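PDB 3R4V: putative uncharacterized protein from Pseudomonas phage 201phi2-1, which is a phage tubulin-like protein of the tubulin/FtsZ fold, modelled here with guanosine-5'-diphosphate in its nucleotide pocket. Local coordinates for residues A[60-71]-A[92-101]; A[5-16]-A[27-38]. All blocks are in the same frame, centred on the assembly; numbering follows the deposited sequence. Where two conformers were deposited one is given.

How the contacts relate
From the N terminus, strand 6-10 runs into helix 11-18 and the chain returns along strand 28-32; contact 2 closes this first beta-alpha-beta unit, with both strands parallel inside the central sheet. The chain then adds strand 46-49 beyond strand 28-32, forms helix 60-67, and crosses back through strand 84-89, on the other side of strand 6-10, before reaching the glycine-rich loop and helix 95-108. Contact 1 closes the loop from helix 60-67 through strand 84-89 to helix 95-108 by packing the two helices together. The contacts follow in series, neither enclosing the other. They meet through a probable hydrogen bond between S94 and T33, and both hold the phosphates of GDP.

Contact 1 (A[60-71]-A[92-101]); sequences RKVILPLVRPQI and GGSGSVLGPL. With GDP (guanosine-5'-diphosphate), chain B.
V97, on the first turns of helix 95-108, pushes as a knob into a hole formed by R60, I63, L64 and V67 of helix 60-67. This helix pair belongs to the nucleotide-binding domain of the tubulin/FtsZ fold, and the glycine-rich GGSGS run that opens the second helix is the family's phosphate-binding signature. The axes of 60-67 and 95-101 cross at -44°, 9.5 Å apart at their closest. The two branches of V97 divide the hollow: CG1, anti to its own backbone N (chi1 169°), presses on V67 CG2 at 3.6 Å, while CG2 leans on R60 CB. Farther along, L101 is the second bump. Its CD1 enters between L64 CD1 and V67 CG2, its CD2 lies against the aliphatic CD of R68, and I71 CD1 comes across its CB at about a right angle, 3.7 Å away. L98 CD2 fills the flank between V67 and I71.

At the loop end, G93, which has no side chain, lets I63 CD1 settle 3.3 Å from G93 O, a buried carbonyl oxygen with no polar partner in the model. The same backbone turns the other way to GDP: G93 N and S94 N both donate to O3B, and G95 N donates to O2B at 2.7 Å. S94 OG, 3.5 Å from I63 CD1, probably hydrogen-bonds to T33 OG1.

R60 reaches round the helix start, its shaft over G92 and G93 and its head also against helix 124-144. S96 OG donates to G92 O at 2.7 Å and receives a weak, bent bond from R60 NE. The straighter bond comes from R60 NH2, which meets S96 O at 3.0 Å in the guanidinium plane but above the carbonyl plane.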
loop_
_atom_site.group_PDB
_atom_site.type_symbol
_atom_site.label_atom_id
_atom_site.label_comp_id
_atom_site.label_asym_id
_atom_site.label_seq_id
_atom_site.Cartn_x
_atom_site.Cartn_y
_atom_site.Cartn_z
ATOM N N ARG A 60 -11.426 -10.208 -7.127
ATOM C CA ARG A 60 -11.620 -9.733 -5.770
ATOM C C ARG A 60 -13.016 -10.038 -5.264
ATOM O O ARG A 60 -13.206 -10.297 -4.087
ATOM C CB ARG A 60 -11.377 -8.225 -5.710
ATOM C CG ARG A 60 -9.971 -7.821 -6.135
ATOM C CD ARG A 60 -9.846 -6.306 -6.173
ATOM N NE ARG A 60 -9.891 -5.692 -4.845
ATOM C CZ ARG A 60 -10.807 -4.803 -4.460
ATOM N NH1 ARG A 60 -11.783 -4.449 -5.288
ATOM N NH2 ARG A 60 -10.757 -4.273 -3.242
ATOM N N LYS A 61 -13.994 -9.992 -6.165
ATOM C CA LYS A 61 -15.389 -10.226 -5.811
ATOM C C LYS A 61 -15.600 -11.680 -5.368
ATOM O O LYS A 61 -16.461 -11.985 -4.534
ATOM C CB LYS A 61 -16.286 -9.876 -7.008
ATOM C CG LYS A 61 -17.778 -9.992 -6.735
ATOM C CD LYS A 61 -18.606 -9.634 -7.979
ATOM C CE LYS A 61 -19.131 -8.203 -7.942
ATOM N NZ LYS A 61 -20.332 -8.043 -7.060
ATOM N N VAL A 62 -14.794 -12.570 -5.938
ATOM C CA VAL A 62 -14.815 -13.980 -5.594
ATOM C C VAL A 62 -14.091 -14.237 -4.281
ATOM O O VAL A 62 -14.562 -15.008 -3.454
ATOM C CB VAL A 62 -14.171 -14.827 -6.698
ATOM C CG1 VAL A 62 -13.850 -16.217 -6.190
ATOM C CG2 VAL A 62 -15.083 -14.891 -7.911
ATOM N N ILE A 63 -12.955 -13.575 -4.089
ATOM C CA ILE A 63 -12.129 -13.808 -2.915
ATOM C C ILE A 63 -12.726 -13.223 -1.637
ATOM O O ILE A 63 -12.610 -13.812 -0.562
ATOM C CB ILE A 63 -10.700 -13.281 -3.135
ATOM C CG1 ILE A 63 -9.952 -14.233 -4.075
ATOM C CG2 ILE A 63 -9.970 -13.122 -1.803
ATOM C CD1 ILE A 63 -8.719 -13.644 -4.700
ATOM N N LEU A 64 -13.370 -12.070 -1.755
ATOM C CA LEU A 64 -13.909 -11.371 -0.585
ATOM C C LEU A 64 -14.832 -12.194 0.339
ATOM O O LEU A 64 -14.613 -12.236 1.552
ATOM C CB LEU A 64 -14.587 -10.060 -1.022
ATOM C CG LEU A 64 -15.309 -9.259 0.067
ATOM C CD1 LEU A 64 -14.359 -8.982 1.222
ATOM C CD2 LEU A 64 -15.851 -7.955 -0.512
ATOM N N PRO A 65 -15.878 -12.851 -0.212
ATOM C CA PRO A 65 -16.775 -13.577 0.701
ATOM C C PRO A 65 -16.084 -14.759 1.382
ATOM O O PRO A 65 -16.495 -15.168 2.464
ATOM C CB PRO A 65 -17.924 -14.061 -0.208
ATOM C CG PRO A 65 -17.408 -13.927 -1.610
ATOM C CD PRO A 65 -16.339 -12.873 -1.611
ATOM N N LEU A 66 -15.034 -15.283 0.756
ATOM C CA LEU A 66 -14.292 -16.403 1.334
ATOM C C LEU A 66 -13.406 -15.963 2.491
ATOM O O LEU A 66 -13.285 -16.671 3.493
ATOM C CB LEU A 66 -13.428 -17.067 0.265
ATOM C CG LEU A 66 -14.266 -17.798 -0.784
ATOM C CD1 LEU A 66 -13.402 -18.319 -1.922
ATOM C CD2 LEU A 66 -15.016 -18.913 -0.109
ATOM N N VAL A 67 -12.783 -14.797 2.354
ATOM C CA VAL A 67 -11.796 -14.371 3.346
ATOM C C VAL A 67 -12.382 -13.519 4.466
ATOM O O VAL A 67 -11.860 -13.510 5.574
ATOM C CB VAL A 67 -10.591 -13.656 2.697
ATOM C CG1 VAL A 67 -9.978 -14.546 1.628
ATOM C CG2 VAL A 67 -11.001 -12.306 2.113
ATOM N N ARG A 68 -13.470 -12.813 4.181
ATOM C CA ARG A 68 -14.062 -11.912 5.165
ATOM C C ARG A 68 -14.300 -12.564 6.533
ATOM O O ARG A 68 -13.928 -12.001 7.554
ATOM C CB ARG A 68 -15.347 -11.265 4.623
ATOM C CG ARG A 68 -16.061 -10.366 5.623
ATOM C CD ARG A 68 -15.097 -9.319 6.163
ATOM N NE ARG A 68 -15.722 -8.401 7.113
ATOM C CZ ARG A 68 -15.600 -8.486 8.434
ATOM N NH1 ARG A 68 -14.871 -9.453 8.981
ATOM N NH2 ARG A 68 -16.208 -7.601 9.212
ATOM N N PRO A 69 -14.915 -13.764 6.573
ATOM C CA PRO A 69 -15.193 -14.315 7.903
ATOM C C PRO A 69 -13.931 -14.731 8.661
ATOM O O PRO A 69 -14.003 -14.993 9.862
ATOM C CB PRO A 69 -16.065 -15.553 7.599
ATOM C CG PRO A 69 -16.529 -15.368 6.167
ATOM C CD PRO A 69 -15.415 -14.639 5.499
ATOM N N GLN A 70 -12.795 -14.784 7.970
ATOM C CA GLN A 70 -11.531 -15.210 8.570
ATOM C C GLN A 70 -10.706 -14.060 9.124
ATOM O O GLN A 70 -9.733 -14.274 9.839
ATOM C CB GLN A 70 -10.692 -16.000 7.557
ATOM C CG GLN A 70 -11.394 -17.264 7.028
ATOM C CD GLN A 70 -10.578 -17.989 5.970
ATOM O OE1 GLN A 70 -9.445 -18.408 6.216
ATOM N NE2 GLN A 70 -11.148 -18.129 4.783
ATOM N N ILE A 71 -11.097 -12.839 8.799
ATOM C CA ILE A 71 -10.339 -11.668 9.226
ATOM C C ILE A 71 -10.123 -11.605 10.745
ATOM O O ILE A 71 -9.008 -11.355 11.199
ATOM C CB ILE A 71 -10.999 -10.383 8.737
ATOM C CG1 ILE A 71 -10.883 -10.280 7.209
ATOM C CG2 ILE A 71 -10.387 -9.169 9.431
ATOM C CD1 ILE A 71 -9.454 -10.285 6.683
ATOM N N GLY A 92 -4.211 -7.083 -7.882
ATOM C CA GLY A 92 -4.511 -8.509 -7.861
ATOM C C GLY A 92 -5.827 -8.772 -7.143
ATOM O O GLY A 92 -6.635 -7.857 -6.965
ATOM N N GLY A 93 -6.030 -10.013 -6.717
ATOM C CA GLY A 93 -7.282 -10.427 -6.117
ATOM C C GLY A 93 -7.199 -10.635 -4.618
ATOM O O GLY A 93 -8.195 -10.458 -3.917
ATOM N N SER A 94 -6.015 -10.993 -4.124
ATOM C CA SER A 94 -5.845 -11.381 -2.721
ATOM C C SER A 94 -5.296 -10.264 -1.836
ATOM O O SER A 94 -5.888 -9.942 -0.792
ATOM C CB SER A 94 -4.958 -12.625 -2.599
ATOM O OG SER A 94 -5.580 -13.741 -3.209
ATOM N N GLY A 95 -4.166 -9.684 -2.243
ATOM C CA GLY A 95 -3.592 -8.563 -1.523
ATOM C C GLY A 95 -4.564 -7.404 -1.447
ATOM O O GLY A 95 -4.699 -6.767 -0.401
ATOM N N SER A 96 -5.258 -7.139 -2.551
ATOM C CA SER A 96 -6.126 -5.971 -2.632
ATOM C C SER A 96 -7.448 -6.173 -1.881
ATOM O O SER A 96 -8.293 -5.279 -1.878
ATOM C CB SER A 96 -6.416 -5.625 -4.085
ATOM O OG SER A 96 -7.230 -6.648 -4.664
ATOM N N VAL A 97 -7.622 -7.356 -1.300
ATOM C CA VAL A 97 -8.770 -7.671 -0.445
ATOM C C VAL A 97 -8.326 -7.845 1.003
ATOM O O VAL A 97 -8.846 -7.178 1.898
ATOM C CB VAL A 97 -9.533 -8.911 -0.945
ATOM C CG1 VAL A 97 -10.537 -9.377 0.100
ATOM C CG2 VAL A 97 -10.242 -8.574 -2.253
ATOM N N LEU A 98 -7.343 -8.716 1.238
ATOM C CA LEU A 98 -6.790 -8.862 2.575
ATOM C C LEU A 98 -6.233 -7.540 3.126
ATOM O O LEU A 98 -6.465 -7.199 4.294
ATOM C CB LEU A 98 -5.685 -9.919 2.594
ATOM C CG LEU A 98 -6.174 -11.344 2.338
ATOM C CD1 LEU A 98 -4.996 -12.291 2.175
ATOM C CD2 LEU A 98 -7.108 -11.783 3.456
ATOM N N GLY A 99 -5.482 -6.821 2.294
ATOM C CA GLY A 99 -4.832 -5.577 2.708
ATOM C C GLY A 99 -5.844 -4.579 3.263
ATOM O O GLY A 99 -5.745 -4.148 4.414
ATOM N N PRO A 100 -6.839 -4.210 2.450
ATOM C CA PRO A 100 -7.843 -3.266 2.958
ATOM C C PRO A 100 -8.719 -3.789 4.109
ATOM O O PRO A 100 -9.115 -2.992 4.965
ATOM C CB PRO A 100 -8.676 -2.942 1.717
ATOM C CG PRO A 100 -7.687 -3.126 0.566
ATOM C CD PRO A 100 -6.903 -4.353 0.984
ATOM N N LEU A 101 -9.044 -5.078 4.141
ATOM C CA LEU A 101 -9.794 -5.594 5.289
ATOM C C LEU A 101 -8.990 -5.419 6.574
ATOM O O LEU A 101 -9.515 -4.962 7.587
ATOM C CB LEU A 101 -10.190 -7.060 5.101
ATOM C CG LEU A 101 -11.287 -7.263 4.050
ATOM C CD1 LEU A 101 -11.454 -8.750 3.801
ATOM C CD2 LEU A 101 -12.614 -6.629 4.493
HETATM P PB GDP B . -2.468 -11.142 -5.470
HETATM O O1B GDP B . -1.654 -12.285 -4.909
HETATM O O2B GDP B . -2.600 -10.090 -4.401
HETATM O O3B GDP B . -3.828 -11.645 -5.938
HETATM O O3A GDP B . -1.742 -10.547 -6.765
HETATM P PA GDP B . -0.184 -10.169 -6.900
HETATM O O1A GDP B . 0.726 -11.386 -6.872
HETATM O O2A GDP B . 0.210 -9.151 -5.868
HETATM O "O5'" GDP B . -0.189 -9.558 -8.355
HETATM C "C5'" GDP B . -1.054 -8.467 -8.715
HETATM C "C4'" GDP B . -0.440 -7.658 -9.852
HETATM O "O4'" GDP B . 0.689 -6.924 -9.360
HETATM C "C3'" GDP B . 0.106 -8.518 -10.980
HETATM O "O3'" GDP B . -0.881 -8.701 -11.990
HETATM C "C2'" GDP B . 1.267 -7.701 -11.503
HETATM O "O2'" GDP B . 0.801 -6.696 -12.403
HETATM C "C1'" GDP B . 1.783 -6.960 -10.291
HETATM N N9 GDP B . 2.852 -7.689 -9.577
HETATM C C8 GDP B . 2.939 -9.022 -9.349
HETATM N N7 GDP B . 4.041 -9.314 -8.612
HETATM C C5 GDP B . 4.666 -8.149 -8.332
HETATM C C6 GDP B . 5.872 -7.728 -7.585
HETATM O O6 GDP B . 6.597 -8.569 -7.017
HETATM N N1 GDP B . 6.159 -6.413 -7.542
HETATM C C2 GDP B . 5.386 -5.485 -8.150
HETATM N N2 GDP B . 5.714 -4.169 -8.069
HETATM N N3 GDP B . 4.268 -5.803 -8.843
HETATM C C4 GDP B . 3.870 -7.090 -8.961
#

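Contact 2 (A[5-16]-A[27-38]); sequences VCLIFAGGTGMN and AVHCFDTCDKNV. With GDP (guanosine-5'-diphosphate), chain B.
Five backbone hydrogen bonds join L7, F9 and G11 to A27, H29 and F31 as parallel strands, the donors alternating between the two strands; the shortest runs from H29 N to L7 O at 2.7 Å. Beyond the strands, N37 ND2 lies 2.9 Å from N16 OD1 in a nearly straight bond, although it approaches 33° out of the N16 carbonyl plane. A water donates to that same N16 OD1 and to N37 O. With its oxygen so engaged, N16 turns ND2 to GDP O6, a 2.8 Å bond with an angle of 176°. The helix start holds the phosphates: G12 N donates to O1B, and T13 gives both its N and OG1 to O2A.

M15 carries the packing between helix and strand. Its CB lies against N37 CB, and the bends at chi2 and chi3 carry SD to 3.6 Å from C30 CB and CE to V38 CG2. On that side of the sheet, F9 CE2 touches V28 CG1, and C30 SG lies obliquely beside the F9 ring. The other face carries I8 CG2 at the edge of the F31 ring.

This beta-alpha-beta unit thus presents G12 N and T13 N, at the turn from strand 6-10 into helix 11-18, to the phosphates. The side chain of D32, about 4 Å from a bound magnesium ion, adds negative charge beside them, which the metal probably offsets, while N37 and the water, both bonded to N16 OD1, probably help to keep N16 ND2 turned to GDP O6.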
loop_
_atom_site.group_PDB
_atom_site.type_symbol
_atom_site.label_atom_id
_atom_site.label_comp_id
_atom_site.label_asym_id
_atom_site.label_seq_id
_atom_site.Cartn_x
_atom_site.Cartn_y
_atom_site.Cartn_z
ATOM N N VAL A 5 6.701 -1.317 15.991
ATOM C CA VAL A 5 6.068 -1.334 14.681
ATOM C C VAL A 5 5.788 -2.761 14.256
ATOM O O VAL A 5 6.588 -3.676 14.500
ATOM C CB VAL A 5 6.960 -0.627 13.613
ATOM C CG1 VAL A 5 8.263 -1.365 13.437
ATOM C CG2 VAL A 5 6.236 -0.510 12.280
ATOM N N CYS A 6 4.624 -2.939 13.648
ATOM C CA CYS A 6 4.258 -4.205 13.059
ATOM C C CYS A 6 4.096 -4.013 11.546
ATOM O O CYS A 6 3.393 -3.105 11.095
ATOM C CB CYS A 6 2.964 -4.700 13.704
ATOM S SG CYS A 6 2.275 -6.149 12.942
ATOM N N LEU A 7 4.762 -4.863 10.770
ATOM C CA LEU A 7 4.703 -4.766 9.316
ATOM C C LEU A 7 3.825 -5.874 8.750
ATOM O O LEU A 7 4.031 -7.062 9.029
ATOM C CB LEU A 7 6.103 -4.854 8.705
ATOM C CG LEU A 7 7.064 -3.744 9.127
ATOM C CD1 LEU A 7 7.819 -4.160 10.384
ATOM C CD2 LEU A 7 8.036 -3.448 8.013
ATOM N N ILE A 8 2.861 -5.479 7.927
ATOM C CA ILE A 8 1.886 -6.415 7.393
ATOM C C ILE A 8 1.948 -6.435 5.865
ATOM O O ILE A 8 1.906 -5.378 5.232
ATOM C CB ILE A 8 0.484 -5.996 7.832
ATOM C CG1 ILE A 8 0.390 -6.036 9.360
ATOM C CG2 ILE A 8 -0.571 -6.887 7.179
ATOM C CD1 ILE A 8 -0.724 -5.188 9.925
ATOM N N PHE A 9 2.053 -7.632 5.287
ATOM C CA PHE A 9 2.160 -7.808 3.837
ATOM C C PHE A 9 1.077 -8.749 3.365
ATOM O O PHE A 9 0.807 -9.764 4.011
ATOM C CB PHE A 9 3.522 -8.411 3.457
ATOM C CG PHE A 9 4.671 -7.531 3.806
ATOM C CD1 PHE A 9 5.141 -6.598 2.892
ATOM C CD2 PHE A 9 5.231 -7.577 5.068
ATOM C CE1 PHE A 9 6.182 -5.747 3.220
ATOM C CE2 PHE A 9 6.277 -6.733 5.402
ATOM C CZ PHE A 9 6.753 -5.817 4.476
ATOM N N ALA A 10 0.477 -8.432 2.224
ATOM C CA ALA A 10 -0.650 -9.221 1.731
ATOM C C ALA A 10 -0.547 -9.483 0.242
ATOM O O ALA A 10 -0.133 -8.616 -0.527
ATOM C CB ALA A 10 -1.953 -8.521 2.040
ATOM N N GLY A 11 -0.926 -10.699 -0.157
ATOM C CA GLY A 11 -0.952 -11.065 -1.558
ATOM C C GLY A 11 0.455 -11.363 -2.051
ATOM O O GLY A 11 1.428 -11.208 -1.308
ATOM N N GLY A 12 0.571 -11.780 -3.307
ATOM C CA GLY A 12 1.873 -12.069 -3.891
ATOM C C GLY A 12 2.886 -10.939 -3.820
ATOM O O GLY A 12 4.039 -11.149 -3.427
ATOM N N THR A 13 2.461 -9.734 -4.190
ATOM C CA THR A 13 3.366 -8.597 -4.212
ATOM C C THR A 13 3.891 -8.314 -2.813
ATOM O O THR A 13 5.087 -8.074 -2.630
ATOM C CB THR A 13 2.699 -7.352 -4.791
ATOM O OG1 THR A 13 2.432 -7.562 -6.179
ATOM C CG2 THR A 13 3.606 -6.157 -4.643
ATOM N N GLY A 14 2.994 -8.363 -1.833
ATOM C CA GLY A 14 3.371 -8.211 -0.438
ATOM C C GLY A 14 4.360 -9.278 0.008
ATOM O O GLY A 14 5.325 -8.975 0.701
ATOM N N MET A 15 4.120 -10.523 -0.393
ATOM C CA MET A 15 5.029 -11.617 -0.061
ATOM C C MET A 15 6.404 -11.350 -0.659
ATOM O O MET A 15 7.434 -11.571 -0.014
ATOM C CB MET A 15 4.487 -12.951 -0.586
ATOM C CG MET A 15 3.174 -13.405 0.035
ATOM S SD MET A 15 3.329 -13.986 1.739
ATOM C CE MET A 15 4.448 -15.359 1.527
ATOM N N ASN A 16 6.413 -10.871 -1.899
ATOM C CA ASN A 16 7.656 -10.619 -2.604
ATOM C C ASN A 16 8.443 -9.485 -1.938
ATOM O O ASN A 16 9.651 -9.587 -1.763
ATOM C CB ASN A 16 7.403 -10.314 -4.085
ATOM C CG ASN A 16 6.832 -11.504 -4.857
ATOM O OD1 ASN A 16 6.816 -12.646 -4.377
ATOM N ND2 ASN A 16 6.383 -11.237 -6.077
ATOM N N ALA A 27 8.600 -8.999 13.662
ATOM C CA ALA A 27 7.797 -7.796 13.412
ATOM C C ALA A 27 7.024 -7.873 12.103
ATOM O O ALA A 27 6.083 -7.102 11.882
ATOM C CB ALA A 27 8.678 -6.549 13.423
ATOM N N VAL A 28 7.424 -8.806 11.244
ATOM C CA VAL A 28 6.827 -8.970 9.919
ATOM C C VAL A 28 5.723 -10.045 9.906
ATOM O O VAL A 28 5.919 -11.174 10.369
ATOM C CB VAL A 28 7.922 -9.300 8.876
ATOM C CG1 VAL A 28 7.316 -9.557 7.528
ATOM C CG2 VAL A 28 8.950 -8.162 8.798
ATOM N N HIS A 29 4.559 -9.679 9.381
ATOM C CA HIS A 29 3.413 -10.579 9.302
ATOM C C HIS A 29 2.890 -10.625 7.877
ATOM O O HIS A 29 2.483 -9.593 7.327
ATOM C CB HIS A 29 2.303 -10.094 10.234
ATOM C CG HIS A 29 2.706 -10.060 11.675
ATOM N ND1 HIS A 29 2.265 -10.989 12.591
ATOM C CD2 HIS A 29 3.522 -9.218 12.353
ATOM C CE1 HIS A 29 2.792 -10.723 13.774
ATOM N NE2 HIS A 29 3.559 -9.651 13.658
ATOM N N CYS A 30 2.894 -11.816 7.279
ATOM C CA CYS A 30 2.471 -11.978 5.888
ATOM C C CYS A 30 1.178 -12.765 5.784
ATOM O O CYS A 30 0.970 -13.713 6.527
ATOM C CB CYS A 30 3.549 -12.706 5.083
ATOM S SG CYS A 30 5.129 -11.860 5.045
ATOM N N PHE A 31 0.329 -12.377 4.839
ATOM C CA PHE A 31 -0.943 -13.054 4.609
ATOM C C PHE A 31 -1.186 -13.270 3.117
ATOM O O PHE A 31 -0.892 -12.399 2.298
ATOM C CB PHE A 31 -2.092 -12.226 5.202
ATOM C CG PHE A 31 -1.924 -11.934 6.661
ATOM C CD1 PHE A 31 -1.280 -10.784 7.080
ATOM C CD2 PHE A 31 -2.367 -12.837 7.615
ATOM C CE1 PHE A 31 -1.097 -10.522 8.428
ATOM C CE2 PHE A 31 -2.186 -12.587 8.963
ATOM C CZ PHE A 31 -1.548 -11.425 9.372
ATOM N N ASP A 32 -1.726 -14.434 2.774
ATOM C CA ASP A 32 -2.101 -14.735 1.398
ATOM C C ASP A 32 -3.168 -15.819 1.402
ATOM O O ASP A 32 -3.508 -16.373 2.451
ATOM C CB ASP A 32 -0.885 -15.189 0.576
ATOM C CG ASP A 32 -0.982 -14.794 -0.900
ATOM O OD1 ASP A 32 0.051 -14.856 -1.599
ATOM O OD2 ASP A 32 -2.080 -14.409 -1.366
ATOM N N THR A 33 -3.686 -16.117 0.217
ATOM C CA THR A 33 -4.769 -17.079 0.056
ATOM C C THR A 33 -4.253 -18.439 -0.395
ATOM O O THR A 33 -4.987 -19.433 -0.388
ATOM C CB THR A 33 -5.790 -16.555 -0.953
ATOM O OG1 THR A 33 -5.107 -16.153 -2.146
ATOM C CG2 THR A 33 -6.531 -15.352 -0.371
ATOM N N CYS A 34 -2.988 -18.471 -0.804
ATOM C CA CYS A 34 -2.323 -19.736 -1.115
ATOM C C CYS A 34 -0.829 -19.567 -0.885
ATOM O O CYS A 34 -0.410 -18.595 -0.265
ATOM C CB CYS A 34 -2.614 -20.198 -2.546
ATOM S SG CYS A 34 -2.287 -21.959 -2.844
ATOM N N ASP A 35 -0.031 -20.524 -1.350
ATOM C CA ASP A 35 1.406 -20.496 -1.083
ATOM C C ASP A 35 2.271 -20.274 -2.326
ATOM O O ASP A 35 3.461 -20.596 -2.320
ATOM C CB ASP A 35 1.844 -21.778 -0.350
ATOM C CG ASP A 35 1.719 -23.036 -1.212
ATOM O OD1 ASP A 35 1.079 -22.989 -2.284
ATOM O OD2 ASP A 35 2.262 -24.087 -0.799
ATOM N N LYS A 36 1.684 -19.721 -3.381
ATOM C CA LYS A 36 2.397 -19.555 -4.647
ATOM C C LYS A 36 3.640 -18.679 -4.499
ATOM O O LYS A 36 4.609 -18.823 -5.248
ATOM C CB LYS A 36 1.469 -18.985 -5.724
ATOM C CG LYS A 36 0.197 -19.792 -5.923
ATOM C CD LYS A 36 -0.579 -19.340 -7.152
ATOM C CE LYS A 36 -2.013 -19.859 -7.121
ATOM N NZ LYS A 36 -2.081 -21.336 -6.932
ATOM N N ASN A 37 3.610 -17.784 -3.518
ATOM C CA ASN A 37 4.692 -16.824 -3.322
ATOM C C ASN A 37 5.538 -17.064 -2.086
ATOM O O ASN A 37 6.433 -16.279 -1.789
ATOM C CB ASN A 37 4.127 -15.402 -3.277
ATOM C CG ASN A 37 3.663 -14.929 -4.627
ATOM O OD1 ASN A 37 2.621 -15.360 -5.119
ATOM N ND2 ASN A 37 4.424 -14.019 -5.234
ATOM N N VAL A 38 5.255 -18.140 -1.363
ATOM C CA VAL A 38 6.037 -18.479 -0.181
ATOM C C VAL A 38 7.379 -19.056 -0.601
ATOM O O VAL A 38 7.421 -20.009 -1.378
ATOM C CB VAL A 38 5.298 -19.498 0.708
ATOM C CG1 VAL A 38 6.167 -19.901 1.893
ATOM C CG2 VAL A 38 3.961 -18.930 1.176
HETATM P PB GDP B . -2.468 -11.142 -5.470
HETATM O O1B GDP B . -1.654 -12.285 -4.909
HETATM O O2B GDP B . -2.600 -10.090 -4.401
HETATM O O3B GDP B . -3.828 -11.645 -5.938
HETATM O O3A GDP B . -1.742 -10.547 -6.765
HETATM P PA GDP B . -0.184 -10.169 -6.900
HETATM O O1A GDP B . 0.726 -11.386 -6.872
HETATM O O2A GDP B . 0.210 -9.151 -5.868
HETATM O "O5'" GDP B . -0.189 -9.558 -8.355
HETATM C "C5'" GDP B . -1.054 -8.467 -8.715
HETATM C "C4'" GDP B . -0.440 -7.658 -9.852
HETATM O "O4'" GDP B . 0.689 -6.924 -9.360
HETATM C "C3'" GDP B . 0.106 -8.518 -10.980
HETATM O "O3'" GDP B . -0.881 -8.701 -11.990
HETATM C "C2'" GDP B . 1.267 -7.701 -11.503
HETATM O "O2'" GDP B . 0.801 -6.696 -12.403
HETATM C "C1'" GDP B . 1.783 -6.960 -10.291
HETATM N N9 GDP B . 2.852 -7.689 -9.577
HETATM C C8 GDP B . 2.939 -9.022 -9.349
HETATM N N7 GDP B . 4.041 -9.314 -8.612
HETATM C C5 GDP B . 4.666 -8.149 -8.332
HETATM C C6 GDP B . 5.872 -7.728 -7.585
HETATM O O6 GDP B . 6.597 -8.569 -7.017
HETATM N N1 GDP B . 6.159 -6.413 -7.542
HETATM C C2 GDP B . 5.386 -5.485 -8.150
HETATM N N2 GDP B . 5.714 -4.169 -8.069
HETATM N N3 GDP B . 4.268 -5.803 -8.843
HETATM C C4 GDP B . 3.870 -7.090 -8.961
HETATM O O HOH W 1 8.047 -14.334 -2.692
#